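Local coordinates for monoacylglycerol lipase (PDB 6QE2), which probably hydrolyses the ester bond of monoacylglycerols to release a fatty acid and glycerol, at residues I94-V108 / R183-L197. Residues are numbered along the deposited sequence; the frame is centred on the assembly and turned at random.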
ATOM      1  N   ILE A  94       1.634  -6.398  -3.637  1.00 19.13           N
ATOM      2  CA  ILE A  94       2.430  -7.620  -3.633  1.00 20.53           C
ATOM      3  C   ILE A  94       1.534  -8.835  -3.862  1.00 24.86           C
ATOM      4  O   ILE A  94       1.857  -9.725  -4.658  1.00 21.86           O
ATOM      5  CB  ILE A  94       3.224  -7.727  -2.319  1.00 21.96           C
ATOM      6  CG1 ILE A  94       4.320  -6.658  -2.301  1.00 20.54           C
ATOM      7  CG2 ILE A  94       3.816  -9.123  -2.161  1.00 26.71           C
ATOM      8  CD1 ILE A  94       4.942  -6.432  -0.944  1.00 24.06           C
ATOM      9  N   ARG A  95       0.390  -8.893  -3.173  1.00 23.18           N
ATOM     10  CA  ARG A  95      -0.531 -10.006  -3.386  1.00 23.48           C
ATOM     11  C   ARG A  95      -1.076 -10.012  -4.806  1.00 23.65           C
ATOM     12  O   ARG A  95      -1.298 -11.084  -5.380  1.00 25.38           O
ATOM     13  CB  ARG A  95      -1.672  -9.952  -2.374  1.00 21.45           C
ATOM     14  CG  ARG A  95      -1.234 -10.242  -0.941  1.00 23.26           C
ATOM     15  CD  ARG A  95      -0.882 -11.725  -0.723  1.00 29.51           C
ATOM     16  NE  ARG A  95      -2.033 -12.592  -0.979  1.00 25.30           N
ATOM     17  CZ  ARG A  95      -2.000 -13.682  -1.741  1.00 28.19           C
ATOM     18  NH1 ARG A  95      -0.864 -14.065  -2.312  1.00 25.50           N
ATOM     19  NH2 ARG A  95      -3.104 -14.402  -1.919  1.00 28.28           N
ATOM     20  N   TYR A  96      -1.278  -8.832  -5.395  1.00 23.24           N
ATOM     21  CA  TYR A  96      -1.709  -8.782  -6.786  1.00 21.92           C
ATOM     22  C   TYR A  96      -0.624  -9.324  -7.710  1.00 24.55           C
ATOM     23  O   TYR A  96      -0.916 -10.096  -8.632  1.00 25.03           O
ATOM     24  CB  TYR A  96      -2.086  -7.357  -7.176  1.00 19.27           C
ATOM     25  CG  TYR A  96      -2.934  -7.337  -8.428  1.00 20.51           C
ATOM     26  CD1 TYR A  96      -4.318  -7.428  -8.348  1.00 18.90           C
ATOM     27  CD2 TYR A  96      -2.352  -7.281  -9.689  1.00 24.20           C
ATOM     28  CE1 TYR A  96      -5.106  -7.439  -9.484  1.00 21.14           C
ATOM     29  CE2 TYR A  96      -3.138  -7.283 -10.836  1.00 22.74           C
ATOM     30  CZ  TYR A  96      -4.511  -7.368 -10.724  1.00 24.55           C
ATOM     31  OH  TYR A  96      -5.301  -7.380 -11.853  1.00 22.59           O
ATOM     32  N   ALA A  97       0.634  -8.940  -7.469  1.00 23.68           N
ATOM     33  CA  ALA A  97       1.738  -9.454  -8.269  1.00 25.82           C
ATOM     34  C   ALA A  97       1.895 -10.959  -8.130  1.00 29.58           C
ATOM     35  O   ALA A  97       2.427 -11.607  -9.038  1.00 25.09           O
ATOM     36  CB  ALA A  97       3.040  -8.746  -7.882  1.00 22.75           C
ATOM     37  N   GLU A  98       1.413 -11.529  -7.023  1.00 25.34           N
ATOM     38  CA  GLU A  98       1.486 -12.966  -6.807  1.00 25.70           C
ATOM     39  C   GLU A  98       0.319 -13.702  -7.455  1.00 30.01           C
ATOM     40  O   GLU A  98       0.501 -14.797  -7.997  1.00 34.18           O
ATOM     41  CB  GLU A  98       1.526 -13.251  -5.309  1.00 23.47           C
ATOM     42  CG  GLU A  98       2.874 -12.926  -4.717  1.00 22.16           C
ATOM     43  CD  GLU A  98       2.903 -12.946  -3.212  1.00 31.95           C
ATOM     44  OE1 GLU A  98       1.836 -13.065  -2.579  1.00 23.24           O
ATOM     45  OE2 GLU A  98       4.013 -12.838  -2.659  1.00 25.11           O
ATOM     46  N   THR A  99      -0.879 -13.122  -7.415  1.00 25.60           N
ATOM     47  CA  THR A  99      -2.081 -13.816  -7.866  1.00 25.16           C
ATOM     48  C   THR A  99      -2.507 -13.465  -9.286  1.00 30.65           C
ATOM     49  O   THR A  99      -3.275 -14.226  -9.885  1.00 27.74           O
ATOM     50  CB  THR A  99      -3.239 -13.527  -6.910  1.00 28.86           C
ATOM     51  OG1 THR A  99      -3.450 -12.115  -6.843  1.00 25.46           O
ATOM     52  CG2 THR A  99      -2.921 -14.059  -5.507  1.00 28.35           C
ATOM     53  N   ARG A 100      -2.056 -12.332  -9.825  1.00 26.48           N
ATOM     54  CA  ARG A 100      -2.219 -11.980 -11.236  1.00 26.75           C
ATOM     55  C   ARG A 100      -0.839 -11.696 -11.830  1.00 27.33           C
ATOM     56  O   ARG A 100      -0.574 -10.583 -12.300  1.00 28.41           O
ATOM     57  CB  ARG A 100      -3.134 -10.769 -11.404  1.00 27.27           C
ATOM     58  CG  ARG A 100      -4.612 -11.001 -11.099  1.00 24.41           C
ATOM     59  CD  ARG A 100      -4.925 -11.000  -9.590  1.00 26.91           C
ATOM     60  NE  ARG A 100      -6.326 -10.656  -9.326  1.00 27.63           N
ATOM     61  CZ  ARG A 100      -6.969 -10.924  -8.189  1.00 32.30           C
ATOM     62  NH1 ARG A 100      -6.342 -11.542  -7.192  1.00 26.52           N
ATOM     63  NH2 ARG A 100      -8.244 -10.570  -8.045  1.00 28.71           N
ATOM     64  N   PRO A 101       0.059 -12.688 -11.836  1.00 27.57           N
ATOM     65  CA  PRO A 101       1.487 -12.386 -12.053  1.00 32.27           C
ATOM     66  C   PRO A 101       1.801 -11.792 -13.410  1.00 33.28           C
ATOM     67  O   PRO A 101       2.786 -11.051 -13.530  1.00 30.17           O
ATOM     68  CB  PRO A 101       2.173 -13.751 -11.878  1.00 30.55           C
ATOM     69  CG  PRO A 101       1.153 -14.653 -11.288  1.00 37.37           C
ATOM     70  CD  PRO A 101      -0.181 -14.132 -11.667  1.00 30.75           C
ATOM     71  N   ASP A 102       1.041 -12.149 -14.430  1.00 37.03           N
ATOM     72  CA  ASP A 102       1.330 -11.687 -15.778  1.00 39.35           C
ATOM     73  C   ASP A 102       0.586 -10.437 -16.217  1.00 36.04           C
ATOM     74  O   ASP A 102       0.693 -10.041 -17.361  1.00 33.32           O
ATOM     75  CB  ASP A 102       1.055 -12.815 -16.778  1.00 36.87           C
ATOM     76  CG  ASP A 102       1.822 -14.085 -16.458  1.00 52.14           C
ATOM     77  OD1 ASP A 102       3.004 -13.996 -16.102  1.00 52.61           O
ATOM     78  OD2 ASP A 102       1.247 -15.177 -16.569  1.00 59.32           O
ATOM     79  N   LYS A 103      -0.144  -9.812 -15.304  1.00 28.68           N
ATOM     80  CA  LYS A 103      -0.939  -8.637 -15.633  1.00 31.76           C
ATOM     81  C   LYS A 103      -0.320  -7.260 -15.370  1.00 25.94           C
ATOM     82  O   LYS A 103      -0.930  -6.252 -15.684  1.00 26.32           O
ATOM     83  CB  LYS A 103      -2.289  -8.725 -14.924  1.00 30.76           C
ATOM     84  CG  LYS A 103      -3.178  -9.833 -15.440  1.00 37.35           C
ATOM     85  CD  LYS A 103      -4.505  -9.874 -14.698  1.00 45.39           C
ATOM     86  CE  LYS A 103      -5.403  -8.702 -15.050  1.00 38.81           C
ATOM     87  NZ  LYS A 103      -5.805  -8.746 -16.483  1.00 53.85           N
ATOM     88  N   ILE A 104       0.878  -7.212 -14.814  1.00 26.91           N
ATOM     89  CA  ILE A 104       1.500  -5.935 -14.499  1.00 23.32           C
ATOM     90  C   ILE A 104       2.929  -5.820 -15.012  1.00 21.93           C
ATOM     91  O   ILE A 104       3.564  -6.815 -15.284  1.00 28.87           O
ATOM     92  CB  ILE A 104       1.517  -5.698 -12.978  1.00 26.19           C
ATOM     93  CG1 ILE A 104       2.321  -6.794 -12.289  1.00 26.98           C
ATOM     94  CG2 ILE A 104       0.106  -5.656 -12.424  1.00 24.54           C
ATOM     95  CD1 ILE A 104       2.559  -6.548 -10.819  1.00 32.66           C
ATOM     96  N   MET A 105       3.410  -4.590 -15.148  1.00 25.28           N
ATOM     97  CA  MET A 105       4.773  -4.325 -15.589  1.00 26.36           C
ATOM     98  C   MET A 105       5.778  -4.361 -14.450  1.00 27.72           C
ATOM     99  O   MET A 105       6.979  -4.502 -14.701  1.00 28.33           O
ATOM    100  CB  MET A 105       4.861  -2.952 -16.264  1.00 25.91           C
ATOM    101  CG  MET A 105       4.061  -2.815 -17.542  1.00 39.14           C
ATOM    102  SD  MET A 105       4.588  -4.030 -18.755  1.00 46.26           S
ATOM    103  CE  MET A 105       6.257  -3.478 -19.078  1.00 48.44           C
ATOM    104  N   GLY A 106       5.313  -4.245 -13.217  1.00 24.53           N
ATOM    105  CA  GLY A 106       6.185  -4.123 -12.067  1.00 24.22           C
ATOM    106  C   GLY A 106       5.401  -3.631 -10.875  1.00 26.30           C
ATOM    107  O   GLY A 106       4.282  -3.129 -10.991  1.00 25.56           O
ATOM    108  N   VAL A 107       5.994  -3.796  -9.696  1.00 24.80           N
ATOM    109  CA  VAL A 107       5.312  -3.446  -8.456  1.00 26.35           C
ATOM    110  C   VAL A 107       6.274  -2.709  -7.535  1.00 25.80           C
ATOM    111  O   VAL A 107       7.414  -3.144  -7.330  1.00 25.77           O
ATOM    112  CB  VAL A 107       4.702  -4.685  -7.762  1.00 29.44           C
ATOM    113  CG1 VAL A 107       5.742  -5.786  -7.542  1.00 28.97           C
ATOM    114  CG2 VAL A 107       4.055  -4.286  -6.459  1.00 26.52           C
ATOM    115  N   VAL A 108       5.825  -1.567  -7.015  1.00 21.36           N
ATOM    116  CA  VAL A 108       6.562  -0.768  -6.043  1.00 20.50           C
ATOM    117  C   VAL A 108       5.750  -0.789  -4.759  1.00 22.97           C
ATOM    118  O   VAL A 108       4.567  -0.419  -4.765  1.00 21.52           O
ATOM    119  CB  VAL A 108       6.771   0.677  -6.516  1.00 26.70           C
ATOM    120  CG1 VAL A 108       7.554   1.466  -5.473  1.00 25.22           C
ATOM    121  CG2 VAL A 108       7.449   0.718  -7.886  1.00 24.12           C
ATOM    122  N   ARG A 183       0.153 -15.066   3.404  1.00 25.40           N
ATOM    123  CA  ARG A 183       0.180 -15.566   2.038  1.00 27.14           C
ATOM    124  C   ARG A 183       1.212 -14.817   1.208  1.00 26.58           C
ATOM    125  O   ARG A 183       1.766 -15.389   0.261  1.00 27.24           O
ATOM    126  CB  ARG A 183      -1.192 -15.452   1.401  1.00 30.66           C
ATOM    127  CG  ARG A 183      -2.192 -16.361   2.086  1.00 31.62           C
ATOM    128  CD  ARG A 183      -3.501 -16.183   1.340  1.00 40.93           C
ATOM    129  NE  ARG A 183      -4.552 -17.002   1.921  1.00 52.57           N
ATOM    130  CZ  ARG A 183      -5.845 -16.857   1.642  1.00 62.64           C
ATOM    131  NH1 ARG A 183      -6.260 -15.892   0.816  1.00 56.67           N
ATOM    132  NH2 ARG A 183      -6.733 -17.656   2.225  1.00 66.16           N
ATOM    133  N   ALA A 184       1.506 -13.561   1.577  1.00 27.29           N
ATOM    134  CA  ALA A 184       2.455 -12.779   0.778  1.00 26.17           C
ATOM    135  C   ALA A 184       3.823 -13.425   0.828  1.00 26.01           C
ATOM    136  O   ALA A 184       4.547 -13.461  -0.171  1.00 24.74           O
ATOM    137  CB  ALA A 184       2.544 -11.328   1.270  1.00 28.00           C
ATOM    138  N   HIS A 185       4.179 -13.985   1.985  1.00 23.18           N
ATOM    139  CA  HIS A 185       5.454 -14.676   2.092  1.00 28.18           C
ATOM    140  C   HIS A 185       5.397 -16.052   1.442  1.00 28.85           C
ATOM    141  O   HIS A 185       6.329 -16.441   0.730  1.00 29.69           O
ATOM    142  CB  HIS A 185       5.853 -14.777   3.558  1.00 24.55           C
ATOM    143  CG  HIS A 185       6.162 -13.456   4.187  1.00 26.39           C
ATOM    144  ND1 HIS A 185       7.347 -12.788   3.965  1.00 23.14           N
ATOM    145  CD2 HIS A 185       5.443 -12.677   5.029  1.00 26.45           C
ATOM    146  CE1 HIS A 185       7.347 -11.656   4.647  1.00 25.09           C
ATOM    147  NE2 HIS A 185       6.202 -11.566   5.301  1.00 27.59           N
ATOM    148  N   LYS A 186       4.302 -16.789   1.650  1.00 27.82           N
ATOM    149  CA  LYS A 186       4.217 -18.156   1.143  1.00 32.57           C
ATOM    150  C   LYS A 186       4.264 -18.198  -0.380  1.00 35.70           C
ATOM    151  O   LYS A 186       4.841 -19.126  -0.962  1.00 32.40           O
ATOM    152  CB  LYS A 186       2.944 -18.832   1.652  1.00 31.70           C
ATOM    153  CG  LYS A 186       2.995 -19.194   3.121  1.00 47.05           C
ATOM    154  CD  LYS A 186       1.708 -19.863   3.571  1.00 53.50           C
ATOM    155  CE  LYS A 186       1.778 -20.242   5.038  1.00 47.26           C
ATOM    156  NZ  LYS A 186       0.497 -20.828   5.524  1.00 59.66           N
ATOM    157  N   GLU A 187       3.668 -17.205  -1.044  1.00 29.17           N
ATOM    158  CA  GLU A 187       3.552 -17.188  -2.495  1.00 27.39           C
ATOM    159  C   GLU A 187       4.562 -16.257  -3.163  1.00 30.27           C
ATOM    160  O   GLU A 187       4.367 -15.881  -4.325  1.00 26.48           O
ATOM    161  CB  GLU A 187       2.126 -16.806  -2.896  1.00 29.93           C
ATOM    162  CG  GLU A 187       1.070 -17.713  -2.288  1.00 29.61           C
ATOM    163  CD  GLU A 187      -0.327 -17.448  -2.819  1.00 35.19           C
ATOM    164  OE1 GLU A 187      -0.482 -16.622  -3.745  1.00 36.41           O
ATOM    165  OE2 GLU A 187      -1.279 -18.071  -2.302  1.00 44.56           O
ATOM    166  N   ALA A 188       5.645 -15.906  -2.461  1.00 29.65           N
ATOM    167  CA  ALA A 188       6.608 -14.937  -2.981  1.00 32.90           C
ATOM    168  C   ALA A 188       7.173 -15.368  -4.332  1.00 31.74           C
ATOM    169  O   ALA A 188       7.427 -14.525  -5.203  1.00 28.90           O
ATOM    170  CB  ALA A 188       7.737 -14.736  -1.971  1.00 28.86           C
ATOM    171  N   GLU A 189       7.366 -16.674  -4.530  1.00 31.65           N
ATOM    172  CA  GLU A 189       7.937 -17.177  -5.774  1.00 35.72           C
ATOM    173  C   GLU A 189       7.008 -17.019  -6.974  1.00 36.71           C
ATOM    174  O   GLU A 189       7.457 -17.217  -8.108  1.00 36.98           O
ATOM    175  CB  GLU A 189       8.336 -18.645  -5.614  1.00 39.72           C
ATOM    176  CG  GLU A 189       9.383 -18.861  -4.538  1.00 50.81           C
ATOM    177  CD  GLU A 189      10.124 -20.178  -4.682  1.00 60.01           C
ATOM    178  OE1 GLU A 189       9.694 -21.026  -5.490  1.00 59.21           O
ATOM    179  OE2 GLU A 189      11.146 -20.359  -3.986  1.00 61.15           O
ATOM    180  N   ARG A 190       5.736 -16.683  -6.762  1.00 27.57           N
ATOM    181  CA  ARG A 190       4.814 -16.498  -7.877  1.00 29.66           C
ATOM    182  C   ARG A 190       5.037 -15.184  -8.616  1.00 33.19           C
ATOM    183  O   ARG A 190       4.579 -15.046  -9.755  1.00 32.57           O
ATOM    184  CB  ARG A 190       3.365 -16.559  -7.385  1.00 29.30           C
ATOM    185  CG  ARG A 190       2.991 -17.876  -6.739  1.00 34.54           C
ATOM    186  CD  ARG A 190       1.504 -17.941  -6.401  1.00 29.78           C
ATOM    187  NE  ARG A 190       0.652 -17.944  -7.584  1.00 36.53           N
ATOM    188  CZ  ARG A 190      -0.659 -17.720  -7.557  1.00 35.12           C
ATOM    189  NH1 ARG A 190      -1.265 -17.470  -6.404  1.00 36.13           N
ATOM    190  NH2 ARG A 190      -1.367 -17.744  -8.681  1.00 42.07           N
ATOM    191  N   ILE A 191       5.728 -14.227  -7.994  1.00 30.75           N
ATOM    192  CA  ILE A 191       5.939 -12.942  -8.637  1.00 28.11           C
ATOM    193  C   ILE A 191       6.910 -13.115  -9.800  1.00 32.24           C
ATOM    194  O   ILE A 191       7.996 -13.693  -9.641  1.00 30.55           O
ATOM    195  CB  ILE A 191       6.464 -11.903  -7.643  1.00 26.87           C
ATOM    196  CG1 ILE A 191       5.370 -11.616  -6.584  1.00 27.25           C
ATOM    197  CG2 ILE A 191       6.851 -10.615  -8.432  1.00 26.65           C
ATOM    198  CD1 ILE A 191       5.660 -10.489  -5.666  1.00 23.22           C
ATOM    199  N   LYS A 192       6.522 -12.575 -10.968  1.00 30.71           N
ATOM    200  CA  LYS A 192       7.347 -12.565 -12.185  1.00 32.97           C
ATOM    201  C   LYS A 192       7.769 -11.180 -12.629  1.00 34.72           C
ATOM    202  O   LYS A 192       8.771 -11.058 -13.355  1.00 33.32           O
ATOM    203  CB  LYS A 192       6.581 -13.231 -13.338  1.00 37.62           C
ATOM    204  CG  LYS A 192       6.212 -14.693 -13.057  1.00 36.34           C
ATOM    205  CD  LYS A 192       7.520 -15.553 -12.891  1.00 44.82           C
ATOM    206  CE  LYS A 192       7.305 -17.061 -13.130  1.00 56.59           C
ATOM    207  NZ  LYS A 192       6.716 -17.800 -11.965  1.00 49.55           N
ATOM    208  N   ALA A 193       7.056 -10.133 -12.211  1.00 29.14           N
ATOM    209  CA  ALA A 193       7.361  -8.762 -12.607  1.00 26.10           C
ATOM    210  C   ALA A 193       8.456  -8.174 -11.698  1.00 27.56           C
ATOM    211  O   ALA A 193       8.629  -8.622 -10.566  1.00 27.56           O
ATOM    212  CB  ALA A 193       6.093  -7.903 -12.523  1.00 29.30           C
ATOM    213  N   PRO A 194       9.154  -7.136 -12.137  1.00 24.38           N
ATOM    214  CA  PRO A 194      10.162  -6.501 -11.279  1.00 24.15           C
ATOM    215  C   PRO A 194       9.550  -5.892 -10.024  1.00 33.02           C
ATOM    216  O   PRO A 194       8.412  -5.422 -10.027  1.00 26.41           O
ATOM    217  CB  PRO A 194      10.767  -5.419 -12.184  1.00 31.76           C
ATOM    218  CG  PRO A 194      10.536  -5.922 -13.563  1.00 33.95           C
ATOM    219  CD  PRO A 194       9.199  -6.610 -13.515  1.00 28.37           C
ATOM    220  N   VAL A 195      10.335  -5.891  -8.946  1.00 26.27           N
ATOM    221  CA  VAL A 195       9.874  -5.496  -7.617  1.00 24.75           C
ATOM    222  C   VAL A 195      10.802  -4.435  -7.042  1.00 22.26           C
ATOM    223  O   VAL A 195      12.030  -4.557  -7.128  1.00 27.39           O
ATOM    224  CB  VAL A 195       9.806  -6.708  -6.659  1.00 24.40           C
ATOM    225  CG1 VAL A 195       9.512  -6.250  -5.222  1.00 24.98           C
ATOM    226  CG2 VAL A 195       8.789  -7.721  -7.137  1.00 25.76           C
ATOM    227  N   LEU A 196      10.215  -3.405  -6.434  1.00 23.66           N
ATOM    228  CA  LEU A 196      10.946  -2.440  -5.615  1.00 23.53           C
ATOM    229  C   LEU A 196      10.250  -2.332  -4.265  1.00 23.46           C
ATOM    230  O   LEU A 196       9.050  -2.044  -4.206  1.00 22.24           O
ATOM    231  CB  LEU A 196      11.015  -1.067  -6.294  1.00 22.46           C
ATOM    232  CG  LEU A 196      11.563   0.093  -5.459  1.00 23.82           C
ATOM    233  CD1 LEU A 196      13.026  -0.148  -5.045  1.00 24.04           C
ATOM    234  CD2 LEU A 196      11.419   1.414  -6.218  1.00 26.82           C
ATOM    235  N   LEU A 197      10.994  -2.579  -3.188  1.00 22.75           N
ATOM    236  CA  LEU A 197      10.501  -2.412  -1.828  1.00 25.10           C
ATOM    237  C   LEU A 197      11.229  -1.245  -1.173  1.00 22.91           C
ATOM    238  O   LEU A 197      12.454  -1.139  -1.275  1.00 27.37           O
ATOM    239  CB  LEU A 197      10.737  -3.692  -1.016  1.00 22.96           C
ATOM    240  CG  LEU A 197      10.206  -4.981  -1.647  1.00 23.15           C
ATOM    241  CD1 LEU A 197      10.645  -6.178  -0.816  1.00 23.75           C
ATOM    242  CD2 LEU A 197       8.686  -4.947  -1.744  1.00 22.76           C
TER
HETATM  243  O   HOH W   1      -5.709 -13.541  -0.989  1.00 37.22           O
HETATM  244  O   HOH W   2      -3.700 -17.116  -3.201  1.00 41.67           O
HETATM  245  O   HOH W   3       4.181 -10.845 -11.108  1.00 32.12           O
HETATM  246  O   HOH W   4      -4.196 -16.758  -8.860  1.00 46.18           O
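V107 and V195 pair in register on neighbouring parallel strands of the central alpha/beta-hydrolase sheet, their axes 4.9 Å apart; V107 N donates to P194 O (2.9 Å), and V107 O accepts from L196 N. In this alpha/beta fold each of the two strands follows a helix in the chain, and the C-terminal ends of those helices, 88-99 and 171-186, meet on the side of the sheet to which V107 and V195 point. On the face of the sheet beneath helix 88-99, V107 CG1, set between its own backbone N and carbonyl carbon (chi1 54°), lies against V195 CG2 at 3.6 Å, the two side chains pointing the same way. Between strands and helices, I191 fills the join, its CG1 3.4 Å from E98 CG and its CD1 against A97 CB.

Where the helices end, charge takes over. R95, its chain bent at chi2 and chi3, turns NH1 in the guanidinium plane to E98 OE1 of its own helix and, across the contact, to E187 OE1 (3.0 Å). R190 NH1 reaches that same E187 oxygen from the other face of the carboxylate, so one oxygen takes two arginines. R183 CB rests over one guanidinium face of R95, while water 1 bridges R95 NH2 and R183 NH1; R183 also pairs with D179. A leucine in place of R95 would probably strip E98 OE1 of its guanidinium partner and leave E187 OE1 to R190 alone. The guanidinium of R190 lies flat over the end of helix 88-99, with E98 O 3.1 Å above the centre of its plane.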